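Local atomic coordinates of flavodoxin (Bacteroides uniformis, PDB entry 4J8P), a protein that binds flavin mononucleotide and, as a member of the flavodoxin family, probably takes part in electron transfer. Residues W90-P95 and I123-K128; G5-V10 and L77-T82. All coordinates share one frame; numbering follows the deposited sequence. Where two conformers were deposited one is given.

Contact 1. Residues W90-P95 and I123-K128. With FMN (flavin mononucleotide), chain B.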
ATOM      1  N   TRP A  90       8.979  -0.689  -4.604  1.00 15.79           N
ATOM      2  CA  TRP A  90       9.634  -0.136  -5.783  1.00 16.04           C
ATOM      3  C   TRP A  90      10.869   0.603  -5.305  1.00 16.85           C
ATOM      4  O   TRP A  90      10.765   1.606  -4.574  1.00 17.12           O
ATOM      5  CB  TRP A  90       8.695   0.793  -6.545  1.00 15.39           C
ATOM      6  CG  TRP A  90       7.618   0.110  -7.347  1.00 16.14           C
ATOM      7  CD1 TRP A  90       7.320  -1.229  -7.403  1.00 17.95           C
ATOM      8  CD2 TRP A  90       6.687   0.769  -8.213  1.00 15.77           C
ATOM      9  NE1 TRP A  90       6.258  -1.441  -8.276  1.00 17.38           N
ATOM     10  CE2 TRP A  90       5.862  -0.227  -8.788  1.00 18.85           C
ATOM     11  CE3 TRP A  90       6.475   2.118  -8.555  1.00 17.04           C
ATOM     12  CZ2 TRP A  90       4.796   0.098  -9.633  1.00 17.84           C
ATOM     13  CZ3 TRP A  90       5.450   2.433  -9.431  1.00 17.46           C
ATOM     14  CH2 TRP A  90       4.639   1.429  -9.976  1.00 18.27           C
ATOM     15  N   TRP A  91      12.042   0.123  -5.727  1.00 15.55           N
ATOM     16  CA  TRP A  91      13.285   0.767  -5.312  1.00 16.32           C
ATOM     17  C   TRP A  91      13.325   1.031  -3.784  1.00 16.54           C
ATOM     18  O   TRP A  91      13.665   2.142  -3.326  1.00 17.62           O
ATOM     19  CB  TRP A  91      13.585   2.050  -6.119  1.00 16.67           C
ATOM     20  CG  TRP A  91      13.742   1.778  -7.590  1.00 17.64           C
ATOM     21  CD1 TRP A  91      12.844   2.078  -8.579  1.00 20.64           C
ATOM     22  CD2 TRP A  91      14.794   1.021  -8.216  1.00 17.61           C
ATOM     23  NE1 TRP A  91      13.328   1.654  -9.804  1.00 20.91           N
ATOM     24  CE2 TRP A  91      14.507   0.978  -9.606  1.00 21.82           C
ATOM     25  CE3 TRP A  91      15.969   0.400  -7.737  1.00 18.74           C
ATOM     26  CZ2 TRP A  91      15.360   0.351 -10.521  1.00 21.38           C
ATOM     27  CZ3 TRP A  91      16.813  -0.216  -8.655  1.00 21.01           C
ATOM     28  CH2 TRP A  91      16.483  -0.262 -10.018  1.00 21.30           C
ATOM     29  N   ASN A  92      12.981  -0.029  -2.999  1.00 16.30           N
ATOM     30  CA  ASN A  92      13.087   0.017  -1.534  0.50 15.14           C
ATOM     31  C   ASN A  92      12.099   1.008  -0.903  1.00 18.27           C
ATOM     32  O   ASN A  92      12.261   1.374   0.280  1.00 17.87           O
ATOM     33  CB  ASN A  92      14.527   0.380  -1.124  0.50 13.80           C
ATOM     34  CG  ASN A  92      14.898  -0.060   0.263  0.50 21.15           C
ATOM     35  OD1 ASN A  92      14.299  -0.963   0.850  0.50 18.96           O
ATOM     36  ND2 ASN A  92      15.896   0.583   0.836  0.50 18.05           N
ATOM     37  N   LEU A  93      11.048   1.406  -1.647  1.00 16.06           N
ATOM     38  CA  LEU A  93      10.087   2.382  -1.165  1.00 15.56           C
ATOM     39  C   LEU A  93       8.676   1.956  -1.521  1.00 17.10           C
ATOM     40  O   LEU A  93       8.463   1.120  -2.393  1.00 17.15           O
ATOM     41  CB  LEU A  93      10.361   3.750  -1.827  1.00 16.09           C
ATOM     42  CG  LEU A  93      11.647   4.469  -1.374  1.00 18.75           C
ATOM     43  CD1 LEU A  93      12.056   5.541  -2.394  1.00 20.51           C
ATOM     44  CD2 LEU A  93      11.454   5.093  -0.007  1.00 19.65           C
ATOM     45  N   ALA A  94       7.697   2.642  -0.923  1.00 14.97           N
ATOM     46  CA  ALA A  94       6.350   2.501  -1.384  1.00 15.38           C
ATOM     47  C   ALA A  94       6.232   3.262  -2.711  1.00 16.77           C
ATOM     48  O   ALA A  94       6.772   4.381  -2.831  1.00 16.41           O
ATOM     49  CB  ALA A  94       5.389   3.111  -0.358  1.00 15.97           C
ATOM     50  N   PRO A  95       5.522   2.706  -3.685  1.00 15.50           N
ATOM     51  CA  PRO A  95       5.231   3.504  -4.904  1.00 15.55           C
ATOM     52  C   PRO A  95       4.592   4.844  -4.517  1.00 16.01           C
ATOM     53  O   PRO A  95       3.846   4.936  -3.527  1.00 15.97           O
ATOM     54  CB  PRO A  95       4.263   2.612  -5.685  1.00 16.55           C
ATOM     55  CG  PRO A  95       4.634   1.181  -5.224  1.00 16.94           C
ATOM     56  CD  PRO A  95       4.826   1.399  -3.713  1.00 15.47           C
ATOM     57  N   ILE A 123      10.597  -4.838   3.890  1.00 16.33           N
ATOM     58  CA  ILE A 123       9.707  -3.683   3.930  1.00 15.78           C
ATOM     59  C   ILE A 123      10.287  -2.556   4.805  1.00 15.36           C
ATOM     60  O   ILE A 123       9.692  -1.477   4.867  1.00 17.38           O
ATOM     61  CB  ILE A 123       8.313  -4.136   4.480  1.00 17.85           C
ATOM     62  CG1 ILE A 123       7.217  -3.124   4.108  1.00 17.61           C
ATOM     63  CG2 ILE A 123       8.328  -4.350   6.035  1.00 17.22           C
ATOM     64  CD1 ILE A 123       5.806  -3.562   4.608  1.00 19.08           C
ATOM     65  N   SER A 124      11.409  -2.804   5.518  1.00 16.78           N
ATOM     66  CA  SER A 124      11.913  -1.876   6.514  1.00 16.40           C
ATOM     67  C   SER A 124      12.049  -0.449   6.029  1.00 17.53           C
ATOM     68  O   SER A 124      11.518   0.452   6.685  1.00 17.60           O
ATOM     69  CB  SER A 124      13.250  -2.355   7.056  1.00 19.44           C
ATOM     70  OG  SER A 124      13.014  -3.631   7.616  1.00 25.03           O
ATOM     71  N   ASN A 125      12.757  -0.210   4.909  1.00 16.49           N
ATOM     72  CA  ASN A 125      12.931   1.172   4.481  1.00 16.38           C
ATOM     73  C   ASN A 125      11.613   1.820   4.056  1.00 17.47           C
ATOM     74  O   ASN A 125      11.346   2.993   4.391  1.00 18.38           O
ATOM     75  CB  ASN A 125      13.946   1.248   3.366  1.00 17.78           C
ATOM     76  CG  ASN A 125      14.323   2.657   3.023  1.00 21.79           C
ATOM     77  OD1 ASN A 125      15.024   3.320   3.793  1.00 20.08           O
ATOM     78  ND2 ASN A 125      13.838   3.135   1.871  1.00 18.73           N
ATOM     79  N   ALA A 126      10.811   1.087   3.285  1.00 15.14           N
ATOM     80  CA  ALA A 126       9.542   1.637   2.796  1.00 15.26           C
ATOM     81  C   ALA A 126       8.655   2.046   3.964  1.00 17.17           C
ATOM     82  O   ALA A 126       8.105   3.149   4.014  1.00 18.19           O
ATOM     83  CB  ALA A 126       8.837   0.593   1.953  1.00 17.35           C
ATOM     84  N   GLU A 127       8.566   1.145   4.949  1.00 16.10           N
ATOM     85  CA  GLU A 127       7.790   1.430   6.141  1.00 15.35           C
ATOM     86  C   GLU A 127       8.377   2.635   6.920  1.00 18.00           C
ATOM     87  O   GLU A 127       7.631   3.505   7.396  1.00 18.22           O
ATOM     88  CB  GLU A 127       7.847   0.157   7.005  1.00 17.60           C
ATOM     89  CG  GLU A 127       7.334   0.345   8.401  1.00 20.77           C
ATOM     90  CD  GLU A 127       7.297  -0.964   9.164  1.00 28.28           C
ATOM     91  OE1 GLU A 127       8.326  -1.679   9.241  1.00 24.08           O
ATOM     92  OE2 GLU A 127       6.241  -1.224   9.770  1.00 22.40           O
ATOM     93  N   LYS A 128       9.710   2.657   7.133  1.00 16.57           N
ATOM     94  CA  LYS A 128      10.295   3.769   7.892  1.00 15.87           C
ATOM     95  C   LYS A 128      10.047   5.117   7.196  1.00 18.58           C
ATOM     96  O   LYS A 128       9.754   6.110   7.860  1.00 18.73           O
ATOM     97  CB  LYS A 128      11.794   3.528   8.064  1.00 17.48           C
ATOM     98  CG  LYS A 128      12.428   4.456   9.128  1.00 18.08           C
ATOM     99  CD  LYS A 128      11.813   4.309  10.567  1.00 22.44           C
ATOM    100  CE  LYS A 128      11.755   2.889  11.093  1.00 24.66           C
ATOM    101  NZ  LYS A 128      10.943   2.797  12.365  1.00 23.14           N
TER
HETATM  102  N1  FMN B 201      11.546  -5.739  -5.675  1.00 24.24           N
HETATM  103  C2  FMN B 201      12.485  -5.674  -4.676  1.00 24.36           C
HETATM  104  O2  FMN B 201      12.826  -6.668  -4.028  1.00 24.39           O
HETATM  105  N3  FMN B 201      13.150  -4.466  -4.427  1.00 22.66           N
HETATM  106  C4  FMN B 201      12.980  -3.289  -5.136  1.00 23.56           C
HETATM  107  O4  FMN B 201      13.574  -2.269  -4.781  1.00 22.99           O
HETATM  108  C4A FMN B 201      12.044  -3.393  -6.254  1.00 23.72           C
HETATM  109  N5  FMN B 201      11.923  -2.361  -7.065  1.00 21.98           N
HETATM  110  C5A FMN B 201      11.028  -2.465  -8.124  1.00 24.14           C
HETATM  111  C6  FMN B 201      10.845  -1.351  -8.954  1.00 21.57           C
HETATM  112  C7  FMN B 201       9.894  -1.352  -9.968  1.00 23.84           C
HETATM  113  C7M FMN B 201       9.640  -0.085 -10.740  1.00 23.91           C
HETATM  114  C8  FMN B 201       9.122  -2.511 -10.188  1.00 22.58           C
HETATM  115  C8M FMN B 201       8.036  -2.545 -11.233  1.00 23.41           C
HETATM  116  C9  FMN B 201       9.323  -3.627  -9.384  1.00 23.36           C
HETATM  117  C9A FMN B 201      10.257  -3.624  -8.345  1.00 24.88           C
HETATM  118  N10 FMN B 201      10.445  -4.734  -7.467  1.00 24.16           N
HETATM  119  C10 FMN B 201      11.336  -4.660  -6.429  1.00 21.58           C
HETATM  120  C1' FMN B 201       9.635  -5.957  -7.680  1.00 23.41           C
HETATM  121  C2' FMN B 201       8.245  -5.866  -7.049  1.00 22.81           C
HETATM  122  O2' FMN B 201       8.277  -5.334  -5.726  1.00 19.09           O
HETATM  123  C3' FMN B 201       7.530  -7.217  -6.993  1.00 21.74           C
HETATM  124  O3' FMN B 201       7.639  -7.877  -8.261  1.00 22.78           O
HETATM  125  C4' FMN B 201       6.070  -7.076  -6.553  1.00 21.68           C
HETATM  126  O4' FMN B 201       5.646  -8.326  -6.011  1.00 25.51           O
HETATM  127  C5' FMN B 201       5.179  -6.687  -7.721  1.00 22.98           C
HETATM  128  O5' FMN B 201       3.875  -6.508  -7.161  1.00 20.67           O
HETATM  129  P   FMN B 201       2.579  -6.184  -7.978  1.00 18.70           P
HETATM  130  O1P FMN B 201       2.643  -4.912  -8.734  1.00 18.36           O
HETATM  131  O2P FMN B 201       1.500  -6.195  -6.923  1.00 17.29           O
HETATM  132  O3P FMN B 201       2.335  -7.379  -8.907  1.00 23.58           O
HETATM  133  O   HOH W   1      14.313  -2.106   3.404  1.00 20.30           O
HETATM  134  O   HOH W   2      11.664  -1.240   1.817  1.00 20.60           O
HETATM  135  O   HOH W   3       8.133   4.326   1.416  1.00 17.37           O

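Contact 2. Residues G5-V10 and L77-T82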
ATOM      1  N   GLY A   5     -19.203   2.362  12.992  1.00 53.43           N
ATOM      2  CA  GLY A   5     -17.750   2.478  12.887  1.00 50.32           C
ATOM      3  C   GLY A   5     -17.009   1.248  13.379  1.00 49.92           C
ATOM      4  O   GLY A   5     -17.603   0.168  13.503  1.00 50.30           O
ATOM      5  N   GLY A   6     -15.712   1.418  13.656  1.00 41.05           N
ATOM      6  CA  GLY A   6     -14.838   0.357  14.144  1.00 38.99           C
ATOM      7  C   GLY A   6     -14.534  -0.719  13.116  1.00 37.63           C
ATOM      8  O   GLY A   6     -14.144  -1.828  13.490  1.00 36.76           O
ATOM      9  N   LYS A   7     -14.697  -0.391  11.810  1.00 31.63           N
ATOM     10  CA  LYS A   7     -14.486  -1.327  10.699  1.00 29.44           C
ATOM     11  C   LYS A   7     -13.028  -1.347  10.245  1.00 29.04           C
ATOM     12  O   LYS A   7     -12.232  -0.516  10.685  1.00 26.86           O
ATOM     13  CB  LYS A   7     -15.376  -0.990   9.496  1.00 31.49           C
ATOM     14  CG  LYS A   7     -16.888  -1.045   9.752  1.00 44.57           C
ATOM     15  CD  LYS A   7     -17.600  -1.911   8.709  1.00 59.25           C
ATOM     16  CE  LYS A   7     -17.866  -1.231   7.383  1.00 71.62           C
ATOM     17  NZ  LYS A   7     -19.054  -0.335   7.443  1.00 84.62           N
ATOM     18  N   THR A   8     -12.682  -2.331   9.396  1.00 24.29           N
ATOM     19  CA  THR A   8     -11.316  -2.466   8.882  1.00 21.72           C
ATOM     20  C   THR A   8     -11.327  -2.344   7.371  1.00 23.02           C
ATOM     21  O   THR A   8     -12.180  -2.923   6.685  1.00 21.88           O
ATOM     22  CB  THR A   8     -10.673  -3.796   9.347  1.00 25.26           C
ATOM     23  OG1 THR A   8     -10.605  -3.797  10.783  1.00 25.16           O
ATOM     24  CG2 THR A   8      -9.270  -4.026   8.750  1.00 21.42           C
ATOM     25  N   LEU A   9     -10.381  -1.542   6.858  1.00 19.41           N
ATOM     26  CA  LEU A   9     -10.206  -1.346   5.424  1.00 18.14           C
ATOM     27  C   LEU A   9      -8.919  -2.010   5.005  1.00 19.74           C
ATOM     28  O   LEU A   9      -7.926  -1.826   5.698  1.00 19.51           O
ATOM     29  CB  LEU A   9     -10.145   0.168   5.093  1.00 18.21           C
ATOM     30  CG  LEU A   9      -9.978   0.525   3.592  1.00 21.19           C
ATOM     31  CD1 LEU A   9     -11.216   0.078   2.790  1.00 21.53           C
ATOM     32  CD2 LEU A   9      -9.764   2.038   3.395  1.00 21.64           C
ATOM     33  N   VAL A  10      -8.911  -2.776   3.883  1.00 17.02           N
ATOM     34  CA  VAL A  10      -7.652  -3.303   3.345  1.00 16.54           C
ATOM     35  C   VAL A  10      -7.505  -2.627   2.000  1.00 19.81           C
ATOM     36  O   VAL A  10      -8.194  -3.015   1.047  1.00 19.79           O
ATOM     37  CB  VAL A  10      -7.585  -4.844   3.272  1.00 19.49           C
ATOM     38  CG1 VAL A  10      -6.307  -5.325   2.583  1.00 19.92           C
ATOM     39  CG2 VAL A  10      -7.709  -5.441   4.669  1.00 19.37           C
ATOM     40  N   LEU A  77     -13.506   7.901   5.130  1.00 31.27           N
ATOM     41  CA  LEU A  77     -12.795   6.842   5.864  1.00 29.01           C
ATOM     42  C   LEU A  77     -13.268   6.796   7.321  1.00 32.73           C
ATOM     43  O   LEU A  77     -12.772   5.994   8.105  1.00 32.47           O
ATOM     44  CB  LEU A  77     -11.257   7.030   5.789  1.00 27.85           C
ATOM     45  CG  LEU A  77     -10.643   7.161   4.392  1.00 30.68           C
ATOM     46  CD1 LEU A  77      -9.154   7.492   4.479  1.00 29.95           C
ATOM     47  CD2 LEU A  77     -10.844   5.887   3.553  1.00 33.01           C
ATOM     48  N   ALA A  78     -14.273   7.630   7.677  1.00 31.73           N
ATOM     49  CA  ALA A  78     -14.825   7.746   9.022  1.00 32.22           C
ATOM     50  C   ALA A  78     -15.244   6.403   9.654  1.00 34.86           C
ATOM     51  O   ALA A  78     -15.015   6.213  10.847  1.00 35.25           O
ATOM     52  CB  ALA A  78     -16.020   8.698   9.006  1.00 33.60           C
ATOM     53  N   GLU A  79     -15.815   5.467   8.863  1.00 31.82           N
ATOM     54  CA  GLU A  79     -16.288   4.166   9.382  1.00 32.24           C
ATOM     55  C   GLU A  79     -15.137   3.207   9.819  1.00 33.36           C
ATOM     56  O   GLU A  79     -15.384   2.197  10.500  1.00 33.08           O
ATOM     57  CB  GLU A  79     -17.175   3.462   8.334  1.00 34.53           C
ATOM     58  CG  GLU A  79     -16.475   3.177   7.010  1.00 47.29           C
ATOM     59  CD  GLU A  79     -17.363   2.804   5.841  1.00 62.68           C
ATOM     60  OE1 GLU A  79     -17.941   1.694   5.859  1.00 61.99           O
ATOM     61  OE2 GLU A  79     -17.428   3.594   4.873  1.00 54.08           O
ATOM     62  N   TYR A  80     -13.894   3.513   9.429  1.00 27.87           N
ATOM     63  CA  TYR A  80     -12.789   2.618   9.759  1.00 25.58           C
ATOM     64  C   TYR A  80     -11.936   3.095  10.921  1.00 30.14           C
ATOM     65  O   TYR A  80     -11.569   4.272  10.968  1.00 30.46           O
ATOM     66  CB  TYR A  80     -11.879   2.470   8.529  1.00 24.38           C
ATOM     67  CG  TYR A  80     -12.617   2.078   7.271  1.00 24.72           C
ATOM     68  CD1 TYR A  80     -13.142   0.797   7.120  1.00 26.85           C
ATOM     69  CD2 TYR A  80     -12.818   2.993   6.245  1.00 27.21           C
ATOM     70  CE1 TYR A  80     -13.848   0.438   5.977  1.00 24.85           C
ATOM     71  CE2 TYR A  80     -13.487   2.633   5.078  1.00 27.53           C
ATOM     72  CZ  TYR A  80     -14.017   1.358   4.957  1.00 31.67           C
ATOM     73  OH  TYR A  80     -14.640   0.969   3.799  1.00 29.87           O
ATOM     74  N   ASP A  81     -11.533   2.170  11.807  1.00 26.04           N
ATOM     75  CA  ASP A  81     -10.581   2.505  12.864  1.00 26.85           C
ATOM     76  C   ASP A  81      -9.224   1.856  12.537  1.00 27.53           C
ATOM     77  O   ASP A  81      -8.230   2.176  13.180  1.00 27.57           O
ATOM     78  CB  ASP A  81     -11.081   2.111  14.271  1.00 30.26           C
ATOM     79  CG  ASP A  81     -11.147   0.632  14.635  1.00 43.86           C
ATOM     80  OD1 ASP A  81     -10.686  -0.204  13.835  1.00 43.05           O
ATOM     81  OD2 ASP A  81     -11.655   0.312  15.740  1.00 53.06           O
ATOM     82  N   THR A  82      -9.202   0.928  11.538  1.00 23.32           N
ATOM     83  CA  THR A  82      -7.996   0.200  11.152  1.00 20.47           C
ATOM     84  C   THR A  82      -7.893   0.166   9.656  1.00 21.22           C
ATOM     85  O   THR A  82      -8.865  -0.222   8.994  1.00 21.35           O
ATOM     86  CB  THR A  82      -8.008  -1.247  11.718  1.00 23.94           C
ATOM     87  OG1 THR A  82      -8.175  -1.199  13.135  1.00 26.55           O
ATOM     88  CG2 THR A  82      -6.695  -2.006  11.434  1.00 24.25           C
TER
HETATM   89  O   HOH W   4     -11.390  -2.583  13.474  1.00 45.28           O

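Contact 1. Residues W90-P95 and I123-K128
Asn125 ND2 donates to the backbone carbonyl oxygen Asn92 O at 2.8 Å, in an almost straight bond with an N-H...O angle of 176°. The oxygen lies practically in the plane of the Asn125 amide, whereas the nitrogen stands above the carbonyl plane of Asn92, 38° out of it. Asn125 has CG anti to its backbone N, which starts the side chain on its way from the helix to the loop. The same nitrogen lies against a methyl group, with Leu93 CD2 3.6 Å from Asn125 ND2. One residue on, the methyl of Ala126 meets backbone, its CB 3.7 Å from Ala94 N. Water 3 spans the two segments beside it, accepting from Ala94 N and donating to Ala126 O. Waters 1 and 2 accept from Asn125 N and Ala126 N respectively, and both reach Asn92 OD1 on the loop.

The loop held this way is part of the FMN pocket. A type I' turn from Trp90 to Leu93 presents two amides to the flavin: Trp91 N donates to FMN N5 at 2.8 Å, and Asn92 N to FMN O4 at 2.9 Å with a more bent angle of 132°. The indole of Trp90 lies between Pro95 CG on one face and the flavin's dimethylbenzene end on the other, with Trp90 CD1 3.6 Å from FMN C8. An alanine here removes the indole, which would probably open a gap between the dimethylbenzene end of the flavin and Pro95.

The loop runs from strand 80-88 to helix 96-102. Ala94 and Ala126 both rest on Phe87 of that strand, Leu93 reaches Met61 of helix 56-62, and Glu127 leans on Pro114 of strand 111-117.

Contact 2. Residues G5-V10 and L77-T82
Lys7 and Glu79 are joined twice, by backbone and by charge. Among the backbone bonds, Lys7 N donates to Glu79 O at 3.0 Å, and Lys7 O in turn receives Asp81 N, also at 3.0 Å. A second amide points at this oxygen, but Thr82 N is 3.5 Å from Lys7 O and its bond is weak. Further on, Leu9 N donates to Thr82 O at 2.9 Å. The pairing is parallel and slips by one residue between Lys7-Tyr80 and Thr8-Thr82, a beta bulge that lets two successive amides turn to one carbonyl.

The ionic link lies at the side of this pairing, where Lys7 NZ meets Glu79 OE1 at 2.8 Å through the anti lone pair of the carboxylate oxygen. The lysine chain is bent at each torsion beyond CG on its way there. Glu79 has CG between its backbone N and carbonyl carbon (chi1 60°), and that CG sits over the centre of the Tyr80 ring.

Apolar contact fills the ring's opposite face. Leu9 CB makes a CH-pi contact 3.7 Å from the Tyr80 ring centroid, only 11° off the normal, and Leu9 CD2 also touches Leu77 CD2. Tyr80 is thus held between Leu9 and Glu79.

Among the hydroxyl groups, Thr82 OG1 donates to Asp81 OD1 at 2.8 Å from above the carboxylate plane. Thr8 and Thr82 lie side by side on one face of the sheet, and water 4 donates to Gly6 O and accepts from Thr8 OG1.

The chemistry implies a mixed joint where strands 7-12 and 80-88 of the flavodoxin-like parallel sheet begin: the backbone sets the register, Leu9 and the Glu79 CG methylene hold the Tyr80 ring between them, and charged and hydroxyl groups finish the partly exposed end.

Neither contact is pure core: both are partly buried, on opposite sides of the chain's centre, with their own centres 24 Å apart. Strand 80-88 connects them: contact 2 pairs its start with strand 7-12, and the loop of contact 1 follows its end. Contact 2 is the larger, burying 517 Å² against 219 Å², and is a strand-to-strand joint of main-chain bonds, a salt bridge and a CH-pi contact. Contact 1 sets a loop against a helix with one direct hydrogen bond and bridging water, and it alone touches the flavin. Contact 2 thus lies where the two strands of the sheet start, and contact 1 at the cofactor.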